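Local coordinates for soluble lytic murein transglycosylase (Pseudomonas aeruginosa, PDB 5OHU), which turns over peptidoglycan as a lytic transglycosylase, a lyase that probably cleaves the glycan strands both from their ends and within them, at residues 105-109 against 110-114; 95-98 against 99-102; 123-126 against 127-130. All coordinates share one frame; numbering follows the deposited sequence.

In the fold
All three contacts are local, and together they trace one run of the mainly helical chain: contact 2 is the opening of helix 95-108, contact 1 is the corner where that helix ends and helix 112-118 begins, and contact 3 leads from the next loop into helix 126-138. All are partly buried. Contact 1, about 37 Å from the chain's centre (centre to centre), is the most exposed; contact 3, at about 22 Å, has no exposed residue among those that touch. Contacts 2 and 3 pack together through Trp97 and Phe125, while Thr114 touches Trp102 between contacts 1 and 2. Regular helix bonding dominates contact 2; contact 1 has the Asp111-Thr114 cap, contact 3 a water-bridged Asp129 and a phosphate at Asn124.

Contact 1 (105-109 against 110-114); sequences LLADR and GDWKT
Leu106 meets Asp111 and Thr114 round a helix-to-helix corner, where helix 95-108 closes in a Schellman motif and helix 112-118 starts almost at once. Gly110, with positive phi (72°), makes the turn: its N-H bonds straight to Ala107 O at 3.0 Å, reaching that oxygen from above the carbonyl plane. One residue on, Asp111 N makes a weak bond to Leu106 O, completing the closure. Asp111 is also the N-cap of the second helix. Its CG stands anti to the backbone N (chi1 -156°), and Asp111 OD1 accepts a hydrogen bond from Thr114 OG1 at 2.8 Å, from well above the carboxylate plane. Asp111 OD2 lies 3.6 Å from Leu106 CD2 and takes a hydrogen bond from Asn79. The other methyl of Leu106, CD1, meets Thr114 CG2 at 3.7 Å, with the two side chains crossing at about a right angle. On another side of the corner Ala107 CB touches Trp112 CH2 at 3.9 Å, and Ala107 CA sits over the rim of one indole face. The corner is flanked by helix 79-88, through Asn79 and Glu83, and by helix 126-138, where Leu131 packs on Ala107 and Tyr135 on Trp112.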
loop_
_atom_site.group_PDB
_atom_site.type_symbol
_atom_site.label_atom_id
_atom_site.label_comp_id
_atom_site.label_asym_id
_atom_site.label_seq_id
_atom_site.Cartn_x
_atom_site.Cartn_y
_atom_site.Cartn_z
ATOM N N LEU A 105 22.095 -24.277 1.673
ATOM C CA LEU A 105 22.901 -25.491 1.759
ATOM C C LEU A 105 23.728 -25.715 0.492
ATOM O O LEU A 105 24.932 -25.996 0.566
ATOM C CB LEU A 105 22.009 -26.698 2.030
ATOM C CG LEU A 105 21.368 -26.746 3.423
ATOM C CD1 LEU A 105 20.477 -27.972 3.541
ATOM C CD2 LEU A 105 22.424 -26.739 4.535
ATOM N N LEU A 106 23.101 -25.608 -0.686
ATOM C CA LEU A 106 23.822 -25.919 -1.922
ATOM C C LEU A 106 25.027 -25.010 -2.092
ATOM O O LEU A 106 26.100 -25.449 -2.536
ATOM C CB LEU A 106 22.899 -25.780 -3.132
ATOM C CG LEU A 106 21.711 -26.721 -3.234
ATOM C CD1 LEU A 106 20.848 -26.287 -4.387
ATOM C CD2 LEU A 106 22.211 -28.186 -3.382
ATOM N N ALA A 107 24.854 -23.731 -1.771
ATOM C CA ALA A 107 25.952 -22.780 -1.876
ATOM C C ALA A 107 27.035 -23.082 -0.849
ATOM O O ALA A 107 28.226 -23.041 -1.171
ATOM C CB ALA A 107 25.418 -21.355 -1.702
ATOM N N ASP A 108 26.644 -23.394 0.391
ATOM C CA ASP A 108 27.635 -23.714 1.414
ATOM C C ASP A 108 28.467 -24.937 1.034
ATOM O O ASP A 108 29.615 -25.055 1.466
ATOM C CB ASP A 108 26.955 -23.911 2.770
ATOM C CG ASP A 108 26.249 -22.637 3.274
ATOM O OD1 ASP A 108 26.524 -21.532 2.753
ATOM O OD2 ASP A 108 25.419 -22.738 4.205
ATOM N N ARG A 109 27.935 -25.835 0.200
ATOM C CA ARG A 109 28.672 -27.018 -0.224
ATOM C C ARG A 109 29.455 -26.821 -1.511
ATOM O O ARG A 109 30.106 -27.767 -1.966
ATOM C CB ARG A 109 27.737 -28.206 -0.475
ATOM C CG ARG A 109 26.717 -28.525 0.563
ATOM C CD ARG A 109 25.866 -29.669 0.014
ATOM N NE ARG A 109 24.851 -30.042 0.993
ATOM C CZ ARG A 109 23.625 -30.467 0.706
ATOM N NH1 ARG A 109 23.238 -30.576 -0.564
ATOM N NH2 ARG A 109 22.811 -30.780 1.708
ATOM N N GLY A 110 29.363 -25.666 -2.156
ATOM C CA GLY A 110 29.934 -25.575 -3.483
ATOM C C GLY A 110 29.175 -26.326 -4.559
ATOM O O GLY A 110 29.709 -26.503 -5.661
ATOM N N ASP A 111 27.939 -26.763 -4.283
ATOM C CA ASP A 111 27.061 -27.334 -5.310
ATOM C C ASP A 111 26.469 -26.216 -6.179
ATOM O O ASP A 111 25.257 -25.979 -6.221
ATOM C CB ASP A 111 25.974 -28.187 -4.666
ATOM C CG ASP A 111 25.414 -29.233 -5.619
ATOM O OD1 ASP A 111 25.657 -29.087 -6.836
ATOM O OD2 ASP A 111 24.696 -30.171 -5.170
ATOM N N TRP A 112 27.366 -25.536 -6.906
ATOM C CA TRP A 112 26.983 -24.347 -7.663
ATOM C C TRP A 112 26.136 -24.683 -8.879
ATOM O O TRP A 112 25.279 -23.882 -9.254
ATOM C CB TRP A 112 28.213 -23.547 -8.086
ATOM C CG TRP A 112 28.833 -22.835 -6.921
ATOM C CD1 TRP A 112 30.031 -23.112 -6.340
ATOM C CD2 TRP A 112 28.253 -21.763 -6.157
ATOM N NE1 TRP A 112 30.245 -22.272 -5.273
ATOM C CE2 TRP A 112 29.170 -21.435 -5.137
ATOM C CE3 TRP A 112 27.057 -21.043 -6.247
ATOM C CZ2 TRP A 112 28.934 -20.413 -4.215
ATOM C CZ3 TRP A 112 26.814 -20.033 -5.322
ATOM C CH2 TRP A 112 27.752 -19.719 -4.324
ATOM N N LYS A 113 26.332 -25.857 -9.484
ATOM C CA LYS A 113 25.531 -26.222 -10.648
ATOM C C LYS A 113 24.065 -26.410 -10.278
ATOM O O LYS A 113 23.171 -26.002 -11.030
ATOM C CB LYS A 113 26.082 -27.490 -11.301
ATOM C CG LYS A 113 27.386 -27.292 -12.060
ATOM C CD LYS A 113 27.817 -28.584 -12.753
ATOM C CE LYS A 113 29.007 -28.378 -13.682
ATOM N NZ LYS A 113 30.309 -28.501 -12.965
ATOM N N THR A 114 23.802 -27.023 -9.129
ATOM C CA THR A 114 22.433 -27.186 -8.659
ATOM C C THR A 114 21.860 -25.866 -8.150
ATOM O O THR A 114 20.674 -25.588 -8.337
ATOM C CB THR A 114 22.393 -28.246 -7.557
ATOM O OG1 THR A 114 23.093 -29.417 -8.001
ATOM C CG2 THR A 114 20.962 -28.603 -7.216
#

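Contact 2 (95-98 against 99-102); sequences IGWL and KLRW
Trp97 and Leu100 touch along one flank of the first two turns of the alpha helix 95-108. Four successive i to i+4 backbone bonds hold it: Lys99 N to Ile95 O, Leu100 N to Gly96 O at 2.9 Å, Arg101 N to Trp97 O, and Trp102 N to Leu98 O. The last three are nearly straight, whereas the first is more bent, with an N-H...O angle of 149°.

Apolar contact between the side chains comes from Trp97 and Leu100, which run side by side and point the same way. Leu100 CD2 approaches the six-membered ring of the indole obliquely, 3.9 Å from Trp97 CE3. Phe125 touches both residues, and Leu128 of helix 126-138 packs on Leu100. Leu98 and Trp102 turn to helix 79-88, meeting Phe85 and Val82 respectively, and Trp102 also sets its ring edge-to-face with Tyr118.

The two long basic chains lie against backbone oxygens of the preceding turn with their methylenes. Lys99 CG comes within 3.4 Å of Ile95 O; the chain then bends at chi3 (68°), and its NZ is hydrogen-bonded to Tyr118 O. Arg101 stays extended from CG to NE, and its CB, CG and CD all line Trp97 O, with CD 3.6 Å from that oxygen.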
loop_
_atom_site.group_PDB
_atom_site.type_symbol
_atom_site.label_atom_id
_atom_site.label_comp_id
_atom_site.label_asym_id
_atom_site.label_seq_id
_atom_site.Cartn_x
_atom_site.Cartn_y
_atom_site.Cartn_z
ATOM N N ILE A 95 6.659 -22.721 -0.391
ATOM C CA ILE A 95 7.746 -23.413 -1.071
ATOM C C ILE A 95 8.983 -22.533 -1.206
ATOM O O ILE A 95 10.097 -23.050 -1.319
ATOM C CB ILE A 95 7.278 -23.927 -2.455
ATOM C CG1 ILE A 95 8.130 -25.110 -2.883
ATOM C CG2 ILE A 95 7.394 -22.849 -3.518
ATOM C CD1 ILE A 95 7.988 -26.298 -1.967
ATOM N N GLY A 96 8.826 -21.207 -1.186
ATOM C CA GLY A 96 9.991 -20.343 -1.250
ATOM C C GLY A 96 10.911 -20.463 -0.044
ATOM O O GLY A 96 12.133 -20.326 -0.173
ATOM N N TRP A 97 10.350 -20.704 1.142
ATOM C CA TRP A 97 11.199 -20.908 2.316
ATOM C C TRP A 97 12.032 -22.168 2.161
ATOM O O TRP A 97 13.215 -22.189 2.518
ATOM C CB TRP A 97 10.347 -20.974 3.589
ATOM C CG TRP A 97 9.626 -19.696 3.832
ATOM C CD1 TRP A 97 8.282 -19.481 3.714
ATOM C CD2 TRP A 97 10.206 -18.432 4.179
ATOM N NE1 TRP A 97 7.986 -18.170 3.988
ATOM C CE2 TRP A 97 9.149 -17.501 4.272
ATOM C CE3 TRP A 97 11.510 -17.999 4.435
ATOM C CZ2 TRP A 97 9.357 -16.162 4.608
ATOM C CZ3 TRP A 97 11.716 -16.663 4.772
ATOM C CH2 TRP A 97 10.643 -15.764 4.853
ATOM N N LEU A 98 11.436 -23.222 1.606
ATOM C CA LEU A 98 12.198 -24.429 1.333
ATOM C C LEU A 98 13.316 -24.155 0.336
ATOM O O LEU A 98 14.425 -24.683 0.482
ATOM C CB LEU A 98 11.270 -25.536 0.827
ATOM C CG LEU A 98 11.931 -26.828 0.312
ATOM C CD1 LEU A 98 12.880 -27.425 1.340
ATOM C CD2 LEU A 98 10.896 -27.855 -0.125
ATOM N N LYS A 99 13.059 -23.330 -0.686
ATOM C CA LYS A 99 14.119 -23.081 -1.662
ATOM C C LYS A 99 15.227 -22.246 -1.051
ATOM O O LYS A 99 16.412 -22.489 -1.312
ATOM C CB LYS A 99 13.569 -22.388 -2.907
ATOM C CG LYS A 99 12.536 -23.211 -3.681
ATOM C CD LYS A 99 12.204 -22.548 -5.035
ATOM C CE LYS A 99 13.411 -22.586 -5.994
ATOM N NZ LYS A 99 13.071 -22.167 -7.411
ATOM N N LEU A 100 14.857 -21.255 -0.235
ATOM C CA LEU A 100 15.857 -20.452 0.456
ATOM C C LEU A 100 16.802 -21.332 1.263
ATOM O O LEU A 100 18.031 -21.251 1.118
ATOM C CB LEU A 100 15.164 -19.436 1.364
ATOM C CG LEU A 100 16.077 -18.644 2.286
ATOM C CD1 LEU A 100 17.005 -17.772 1.479
ATOM C CD2 LEU A 100 15.239 -17.806 3.269
ATOM N N ARG A 101 16.237 -22.205 2.094
ATOM C CA ARG A 101 17.040 -23.070 2.953
ATOM C C ARG A 101 17.901 -24.034 2.145
ATOM O O ARG A 101 19.090 -24.208 2.425
ATOM C CB ARG A 101 16.118 -23.847 3.875
ATOM C CG ARG A 101 15.778 -23.089 5.087
ATOM C CD ARG A 101 14.474 -23.539 5.627
ATOM N NE ARG A 101 14.052 -22.594 6.648
ATOM C CZ ARG A 101 12.878 -22.623 7.250
ATOM N NH1 ARG A 101 12.001 -23.549 6.904
ATOM N NH2 ARG A 101 12.597 -21.709 8.166
ATOM N N TRP A 102 17.314 -24.676 1.143
ATOM C CA TRP A 102 18.079 -25.611 0.328
ATOM C C TRP A 102 19.185 -24.902 -0.454
ATOM O O TRP A 102 20.345 -25.333 -0.427
ATOM C CB TRP A 102 17.143 -26.356 -0.604
ATOM C CG TRP A 102 17.791 -27.451 -1.313
ATOM C CD1 TRP A 102 18.555 -28.436 -0.773
ATOM C CD2 TRP A 102 17.744 -27.697 -2.719
ATOM N NE1 TRP A 102 19.002 -29.278 -1.761
ATOM C CE2 TRP A 102 18.506 -28.850 -2.965
ATOM C CE3 TRP A 102 17.135 -27.045 -3.794
ATOM C CZ2 TRP A 102 18.673 -29.376 -4.243
ATOM C CZ3 TRP A 102 17.290 -27.567 -5.054
ATOM C CH2 TRP A 102 18.051 -28.724 -5.271
#

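Contact 3 (123-126 against 127-130); sequences LNFT and ELDC. With PO4 (phosphate ion), chain E.
Leu128 packs against Phe125 and Leu123 where the loop after helix 112-118 runs into helix 126-138. Leu128 CB lies 3.6 Å from Phe125 O. From there CG stands beside the backbone N, anti to the carbonyl carbon (chi1 -59°), which carries the branch alongside Phe125 and brings Leu128 CG to 3.9 Å from Phe125 CB. One of the two end methyls, Leu128 CD1, does most of the touching: it meets Phe125 CB and, obliquely, the ring at CD2, and it reaches Leu123 CD1 at 3.9 Å, the two leucines slanting across each other. Leu100 and Leu103 of helix 95-108 pack on this same side chain, and the Phe125 ring meets that of Trp97.

The polar side of the turn belongs to Asp129. Its backbone N-H points straight at Phe125 O, with Asp129 N in the carbonyl plane at 3.2 Å, while Leu128 N adds a weak bond to the same oxygen. One water accepts from Phe125 N and probably donates to Asp129 OD1, which also bonds to the hydroxyl of Tyr119; a second donates to Asp129 OD2 at 2.8 Å and is hydrogen-bonded to Thr126 OG1. Asp129 thus reaches the two residues at the helix start through water.

In the loop just before the N-cap, Asn124 ND2 donates to O2 of a phosphate, probably from the crystallisation liquor, at 2.9 Å; Lys122 binds the same ion. Cys130 N bonds to Thr126 O, and its sulfur forms the disulfide with Cys163, tying the start of helix 126-138 to helix 161-172. The whole is a helix N-terminus, with Phe125 as the N-cap residue and its carbonyl opening the helical bonding.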
loop_
_atom_site.group_PDB
_atom_site.type_symbol
_atom_site.label_atom_id
_atom_site.label_comp_id
_atom_site.label_asym_id
_atom_site.label_seq_id
_atom_site.Cartn_x
_atom_site.Cartn_y
_atom_site.Cartn_z
ATOM N N LEU A 123 12.162 -14.744 -6.181
ATOM C CA LEU A 123 11.897 -15.027 -4.778
ATOM C C LEU A 123 12.070 -13.791 -3.900
ATOM O O LEU A 123 11.504 -13.745 -2.806
ATOM C CB LEU A 123 12.805 -16.147 -4.289
ATOM C CG LEU A 123 12.373 -17.526 -4.789
ATOM C CD1 LEU A 123 13.430 -18.550 -4.458
ATOM C CD2 LEU A 123 10.991 -17.926 -4.214
ATOM N N ASN A 124 12.838 -12.798 -4.343
ATOM C CA ASN A 124 13.057 -11.578 -3.562
ATOM C C ASN A 124 13.715 -11.871 -2.215
ATOM O O ASN A 124 13.398 -11.244 -1.204
ATOM C CB ASN A 124 11.752 -10.805 -3.358
ATOM C CG ASN A 124 11.203 -10.274 -4.643
ATOM O OD1 ASN A 124 11.933 -9.686 -5.445
ATOM N ND2 ASN A 124 9.918 -10.494 -4.867
ATOM N N PHE A 125 14.635 -12.832 -2.198
ATOM C CA PHE A 125 15.520 -13.037 -1.058
ATOM C C PHE A 125 16.875 -12.427 -1.395
ATOM O O PHE A 125 17.616 -12.964 -2.224
ATOM C CB PHE A 125 15.658 -14.516 -0.714
ATOM C CG PHE A 125 14.422 -15.116 -0.120
ATOM C CD1 PHE A 125 13.890 -14.616 1.056
ATOM C CD2 PHE A 125 13.801 -16.198 -0.730
ATOM C CE1 PHE A 125 12.751 -15.188 1.620
ATOM C CE2 PHE A 125 12.668 -16.770 -0.177
ATOM C CZ PHE A 125 12.138 -16.266 0.997
ATOM N N THR A 126 17.184 -11.294 -0.762
ATOM C CA THR A 126 18.482 -10.658 -0.951
ATOM C C THR A 126 19.636 -11.628 -0.709
ATOM O O THR A 126 20.668 -11.550 -1.383
ATOM C CB THR A 126 18.592 -9.448 -0.009
ATOM O OG1 THR A 126 17.564 -8.510 -0.325
ATOM C CG2 THR A 126 19.938 -8.755 -0.148
ATOM N N GLU A 127 19.479 -12.553 0.242
ATOM C CA GLU A 127 20.541 -13.505 0.533
ATOM C C GLU A 127 20.880 -14.359 -0.685
ATOM O O GLU A 127 22.056 -14.611 -0.972
ATOM C CB GLU A 127 20.131 -14.385 1.713
ATOM C CG GLU A 127 21.196 -15.392 2.124
ATOM C CD GLU A 127 20.749 -16.281 3.285
ATOM O OE1 GLU A 127 21.574 -17.083 3.763
ATOM O OE2 GLU A 127 19.579 -16.174 3.727
ATOM N N LEU A 128 19.865 -14.809 -1.418
ATOM C CA LEU A 128 20.130 -15.604 -2.611
ATOM C C LEU A 128 20.753 -14.754 -3.717
ATOM O O LEU A 128 21.671 -15.201 -4.415
ATOM C CB LEU A 128 18.835 -16.265 -3.099
ATOM C CG LEU A 128 18.090 -17.197 -2.153
ATOM C CD1 LEU A 128 16.744 -17.556 -2.747
ATOM C CD2 LEU A 128 18.904 -18.463 -1.868
ATOM N N ASP A 129 20.262 -13.527 -3.895
ATOM C CA ASP A 129 20.881 -12.614 -4.850
ATOM C C ASP A 129 22.369 -12.457 -4.570
ATOM O O ASP A 129 23.194 -12.478 -5.489
ATOM C CB ASP A 129 20.177 -11.252 -4.815
ATOM C CG ASP A 129 18.690 -11.347 -5.124
ATOM O OD1 ASP A 129 18.226 -12.419 -5.586
ATOM O OD2 ASP A 129 17.979 -10.337 -4.917
ATOM N N CYS A 130 22.741 -12.350 -3.298
ATOM C CA CYS A 130 24.160 -12.201 -2.977
ATOM C C CYS A 130 24.937 -13.476 -3.252
ATOM O O CYS A 130 26.037 -13.418 -3.819
ATOM C CB CYS A 130 24.309 -11.752 -1.532
ATOM S SG CYS A 130 23.889 -9.980 -1.477
HETATM P P PO4 E . 9.540 -8.987 -8.298
HETATM O O1 PO4 E . 9.055 -7.705 -7.660
HETATM O O2 PO4 E . 8.894 -10.169 -7.609
HETATM O O3 PO4 E . 11.043 -9.086 -8.173
HETATM O O4 PO4 E . 9.173 -8.997 -9.764
HETATM O O HOH W 1 15.795 -14.046 -4.867
HETATM O O HOH W 2 17.134 -8.057 -3.470
#